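Local coordinates for extracellular solute-binding protein (Bordetella parapertussis, PDB 3PU5) that probably captures a small solute, possibly a polyamine, outside the cytoplasmic membrane and delivers it to an ABC-type importer, at residues Y110-I115 with G212-T217; V126-E131 with D232-A237. One frame throughout, in Å; residues are numbered along the deposited sequence.

Contact 1 (Y110-I115 with G212-T217)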
# COMPACT_ATOMS: atom_id res chain seq x y z
N TYR A 110 -1.10 -0.93 -5.50
CA TYR A 110 -0.11 -1.15 -4.45
C TYR A 110 0.97 -0.06 -4.47
O TYR A 110 1.42 0.36 -5.54
CB TYR A 110 0.47 -2.59 -4.48
CG TYR A 110 1.30 -2.94 -5.70
CD1 TYR A 110 2.65 -2.64 -5.74
CD2 TYR A 110 0.74 -3.59 -6.80
CE1 TYR A 110 3.42 -2.95 -6.84
CE2 TYR A 110 1.50 -3.90 -7.92
CZ TYR A 110 2.84 -3.58 -7.93
OH TYR A 110 3.62 -3.87 -9.03
N SER A 111 1.32 0.44 -3.29
CA SER A 111 2.50 1.30 -3.15
C SER A 111 3.53 0.51 -2.37
O SER A 111 3.17 -0.30 -1.51
CB SER A 111 2.16 2.62 -2.44
OG SER A 111 1.76 2.40 -1.10
N SER A 112 4.81 0.73 -2.67
CA SER A 112 5.87 -0.17 -2.22
C SER A 112 6.96 0.51 -1.41
O SER A 112 7.56 1.49 -1.86
CB SER A 112 6.53 -0.85 -3.42
OG SER A 112 5.57 -1.52 -4.20
N VAL A 113 7.22 -0.02 -0.22
CA VAL A 113 8.34 0.45 0.58
C VAL A 113 9.63 -0.23 0.13
O VAL A 113 9.73 -1.47 0.14
CB VAL A 113 8.13 0.22 2.08
CG1 VAL A 113 9.33 0.76 2.88
CG2 VAL A 113 6.84 0.90 2.55
N GLY A 114 10.59 0.58 -0.29
CA GLY A 114 11.91 0.10 -0.62
C GLY A 114 12.90 0.91 0.18
O GLY A 114 12.58 1.36 1.29
N ILE A 115 14.08 1.12 -0.38
CA ILE A 115 15.12 1.90 0.29
C ILE A 115 15.43 3.16 -0.51
O ILE A 115 15.87 3.08 -1.66
CB ILE A 115 16.40 1.07 0.45
CG1 ILE A 115 16.09 -0.21 1.23
CG2 ILE A 115 17.50 1.89 1.15
CD1 ILE A 115 16.93 -1.41 0.81
N GLY A 212 11.55 4.18 2.13
CA GLY A 212 10.77 5.18 1.43
C GLY A 212 9.88 4.53 0.38
O GLY A 212 10.09 3.38 -0.02
N TRP A 213 8.89 5.29 -0.09
CA TRP A 213 7.91 4.77 -1.04
C TRP A 213 8.38 4.95 -2.47
O TRP A 213 9.01 5.96 -2.80
CB TRP A 213 6.54 5.40 -0.79
CG TRP A 213 5.92 4.80 0.43
CD1 TRP A 213 5.04 3.76 0.48
CD2 TRP A 213 6.19 5.16 1.79
NE1 TRP A 213 4.73 3.46 1.78
CE2 TRP A 213 5.43 4.30 2.61
CE3 TRP A 213 7.00 6.13 2.40
CZ2 TRP A 213 5.45 4.37 4.00
CZ3 TRP A 213 7.02 6.20 3.79
CH2 TRP A 213 6.25 5.33 4.57
N ASP A 214 8.09 3.97 -3.31
CA ASP A 214 8.54 4.04 -4.70
C ASP A 214 8.00 5.28 -5.41
O ASP A 214 8.78 6.09 -5.90
CB ASP A 214 8.27 2.75 -5.50
CG ASP A 214 6.79 2.34 -5.51
OD1 ASP A 214 6.02 2.67 -4.57
OD2 ASP A 214 6.40 1.66 -6.47
N GLY A 215 6.68 5.44 -5.45
CA GLY A 215 6.08 6.55 -6.16
C GLY A 215 6.53 7.91 -5.66
O GLY A 215 6.95 8.78 -6.43
N ARG A 216 6.44 8.10 -4.35
CA ARG A 216 6.86 9.35 -3.74
C ARG A 216 8.30 9.69 -4.07
O ARG A 216 8.62 10.84 -4.39
CB ARG A 216 6.65 9.28 -2.23
CG ARG A 216 5.19 9.34 -1.85
CD ARG A 216 4.98 9.28 -0.36
NE ARG A 216 3.94 10.21 0.04
CZ ARG A 216 2.72 9.88 0.43
NH1 ARG A 216 2.37 8.60 0.49
NH2 ARG A 216 1.86 10.82 0.77
N THR A 217 9.17 8.68 -4.02
CA THR A 217 10.58 8.90 -4.29
C THR A 217 10.80 9.19 -5.78
O THR A 217 11.64 10.04 -6.13
CB THR A 217 11.45 7.70 -3.83
OG1 THR A 217 11.14 7.38 -2.46
CG2 THR A 217 12.92 8.04 -3.93
O HOH W 1 4.38 0.04 -6.01
O HOH W 2 3.02 1.08 1.53
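Val113 and Trp213 lie side by side on one face of the sheet, their side chains pointing the same way from the non-hydrogen-bonded pair they form. With CG1 anti to the backbone N (chi1 -179°), the other branch, CG2, is set over the indole near its rim, 3.4 Å from Trp213 NE1. The branched, apolar valine suits this position, giving one methyl to the ring. Trp213 also meets Phe195 edge-to-face. In the plane of the indole, NE1 donates to a water 2.9 Å from NE1, and that water also bonds Ser111 OG; the buried N-H is thereby satisfied.

Asp214 carries the polar half of the contact. Its CG lies between the backbone N and the carbonyl carbon (chi1 57°), and the carboxylate turns back to Ser112. Ser112 N reaches Asp214 OD1 at 3.0 Å from well above the carboxylate plane, while Asp214 N returns a 2.9 Å bond to Ser112 O. Asp214 OD2 takes a 2.6 Å bond from a second water, which also donates to Tyr110 O and is hydrogen-bonded to Ser112 OG; that hydroxyl pairs further with Ser239. The small serine leaves both its backbone and its OG within reach of this network.

Beyond Val113, Gly114 and Gly212 form a hydrogen-bonded pair, with Gly114 N to Gly212 O at 2.9 Å. Trp213 then serves as N-cap residue: Thr217 OG1 donates to Trp213 O at 2.6 Å. Thr217 N bonds the same oxygen from the opposite face of its plane, so threonine adds a side-chain bond to the first helical turn. The arrangement, an antiparallel strand pair in which strand 209-213 runs straight into helix 214-223, lies in the sheet of one lobe of the periplasmic binding protein fold to which this family belongs.

Contact 2 (V126-E131 with D232-A237)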
# COMPACT_ATOMS: atom_id res chain seq x y z
N VAL A 126 22.42 0.82 -2.14
CA VAL A 126 22.47 -0.55 -1.64
C VAL A 126 21.54 -1.36 -2.54
O VAL A 126 20.77 -0.78 -3.29
CB VAL A 126 21.98 -0.64 -0.18
CG1 VAL A 126 22.81 0.25 0.70
CG2 VAL A 126 20.50 -0.28 -0.08
N LYS A 127 21.60 -2.69 -2.47
CA LYS A 127 20.78 -3.52 -3.35
C LYS A 127 19.72 -4.31 -2.61
O LYS A 127 18.79 -4.84 -3.22
CB LYS A 127 21.65 -4.49 -4.15
CG LYS A 127 22.49 -3.83 -5.23
CD LYS A 127 23.45 -4.84 -5.84
CE LYS A 127 24.06 -4.32 -7.14
NZ LYS A 127 24.91 -5.38 -7.78
N SER A 128 19.86 -4.40 -1.29
CA SER A 128 18.98 -5.25 -0.49
C SER A 128 18.72 -4.67 0.89
O SER A 128 19.47 -3.81 1.38
CB SER A 128 19.59 -6.64 -0.34
OG SER A 128 20.76 -6.57 0.47
N TRP A 129 17.64 -5.14 1.52
CA TRP A 129 17.35 -4.82 2.92
C TRP A 129 18.50 -5.27 3.81
O TRP A 129 18.86 -4.61 4.80
CB TRP A 129 16.09 -5.55 3.38
CG TRP A 129 14.80 -5.03 2.77
CD1 TRP A 129 13.99 -5.68 1.87
CD2 TRP A 129 14.18 -3.78 3.04
NE1 TRP A 129 12.90 -4.89 1.57
CE2 TRP A 129 13.00 -3.71 2.27
CE3 TRP A 129 14.51 -2.69 3.86
CZ2 TRP A 129 12.15 -2.61 2.29
CZ3 TRP A 129 13.67 -1.59 3.89
CH2 TRP A 129 12.50 -1.56 3.10
N LYS A 130 19.05 -6.43 3.48
CA LYS A 130 20.15 -7.01 4.25
C LYS A 130 21.38 -6.10 4.18
O LYS A 130 22.03 -5.83 5.20
CB LYS A 130 20.47 -8.42 3.75
CG LYS A 130 21.58 -9.13 4.50
CD LYS A 130 21.71 -10.58 4.04
CE LYS A 130 20.46 -11.39 4.38
NZ LYS A 130 20.24 -12.56 3.46
N GLU A 131 21.69 -5.62 2.98
CA GLU A 131 22.83 -4.71 2.81
C GLU A 131 22.57 -3.41 3.58
O GLU A 131 23.43 -2.92 4.30
CB GLU A 131 23.05 -4.41 1.33
CG GLU A 131 24.24 -3.52 1.08
CD GLU A 131 24.49 -3.24 -0.39
OE1 GLU A 131 23.84 -3.89 -1.24
OE2 GLU A 131 25.33 -2.37 -0.68
N ASP A 232 14.75 -0.98 -5.35
CA ASP A 232 13.90 -2.16 -5.34
C ASP A 232 14.74 -3.27 -4.71
O ASP A 232 15.61 -3.85 -5.37
CB ASP A 232 13.53 -2.50 -6.79
CG ASP A 232 12.48 -3.57 -6.89
OD1 ASP A 232 12.02 -4.08 -5.84
OD2 ASP A 232 12.09 -3.91 -8.04
N PRO A 233 14.52 -3.56 -3.42
CA PRO A 233 15.42 -4.48 -2.71
C PRO A 233 15.36 -5.90 -3.27
O PRO A 233 14.28 -6.34 -3.66
CB PRO A 233 14.89 -4.46 -1.26
CG PRO A 233 14.00 -3.23 -1.18
CD PRO A 233 13.42 -3.10 -2.55
N THR A 234 16.48 -6.60 -3.30
CA THR A 234 16.49 -7.94 -3.90
C THR A 234 15.55 -8.94 -3.22
O THR A 234 15.04 -9.85 -3.88
CB THR A 234 17.93 -8.54 -4.02
OG1 THR A 234 18.55 -8.58 -2.74
CG2 THR A 234 18.79 -7.68 -4.96
N GLU A 235 15.30 -8.76 -1.92
CA GLU A 235 14.36 -9.64 -1.21
C GLU A 235 12.91 -9.29 -1.54
O GLU A 235 11.99 -10.00 -1.16
CB GLU A 235 14.55 -9.55 0.30
CG GLU A 235 15.98 -9.78 0.76
CD GLU A 235 16.75 -8.49 0.98
OE1 GLU A 235 16.40 -7.46 0.36
OE2 GLU A 235 17.72 -8.51 1.77
N GLY A 236 12.73 -8.17 -2.23
CA GLY A 236 11.41 -7.66 -2.56
C GLY A 236 11.06 -6.41 -1.78
O GLY A 236 11.40 -6.27 -0.61
N ALA A 237 10.36 -5.48 -2.43
CA ALA A 237 9.77 -4.36 -1.72
C ALA A 237 8.52 -4.83 -0.95
O ALA A 237 7.90 -5.84 -1.30
CB ALA A 237 9.43 -3.23 -2.69
O HOH W 3 18.30 -4.13 -5.97
O HOH W 4 19.15 -10.81 1.40
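The carboxylate of Glu235 grips the start of helix 129-138 with both oxygens: OE1 accepts from Trp129 N at 2.9 Å through its syn lone pair, and OE2 from Lys130 N at 3.0 Å. Glutamate suits the place because the bend at chi2 (97°) turns CD back toward the helix start. Both carboxylate oxygens thus meet N-H groups of the first turn, where the negative charge should interact favourably with the positive end of the helix dipole. A water joins OE2 to Lys130 NZ. From within the helix segment, the N-cap Ser128 adds OG, which accepts from Glu131 N at 2.8 Å.

Glu235 is presented by a type I beta turn, Pro233 to Gly236, in the loop joining strands 229-231 and 238-246. Gly236 fits the last position, where its backbone angles would jam a CB against the preceding carbonyl oxygen.

Among the backbone acceptors, Gly236 O receives Trp129 NE1 at 3.0 Å, nearly in the indole plane, and Lys127 O receives Thr234 N at 2.9 Å.

The apolar part is a CH-pi contact: Pro233 CB lies over the five-membered ring of Trp129, 3.7 Å from its centroid, while CG sits above the rim near NE1.

The two contacts have centres about 13 Å apart and touch directly. Segments 110-115, 126-131, 212-217 and 232-237 follow in that order, so those of the two contacts alternate; the last lies in the loop after strand 229-231. The indole of Trp129 bridges them: CZ2 lies 3.4 Å from Val113 O and CH2 3.4 Å from Gly114 O. Ala237 CB packs 3.3 Å from Val113 O, and Ile115 CD1 reaches Ser128 O at 3.5 Å. Contact 1 is buried, its centre about 9 Å from the centre of the chain, whereas contact 2 is partly buried, its centre about 18 Å away.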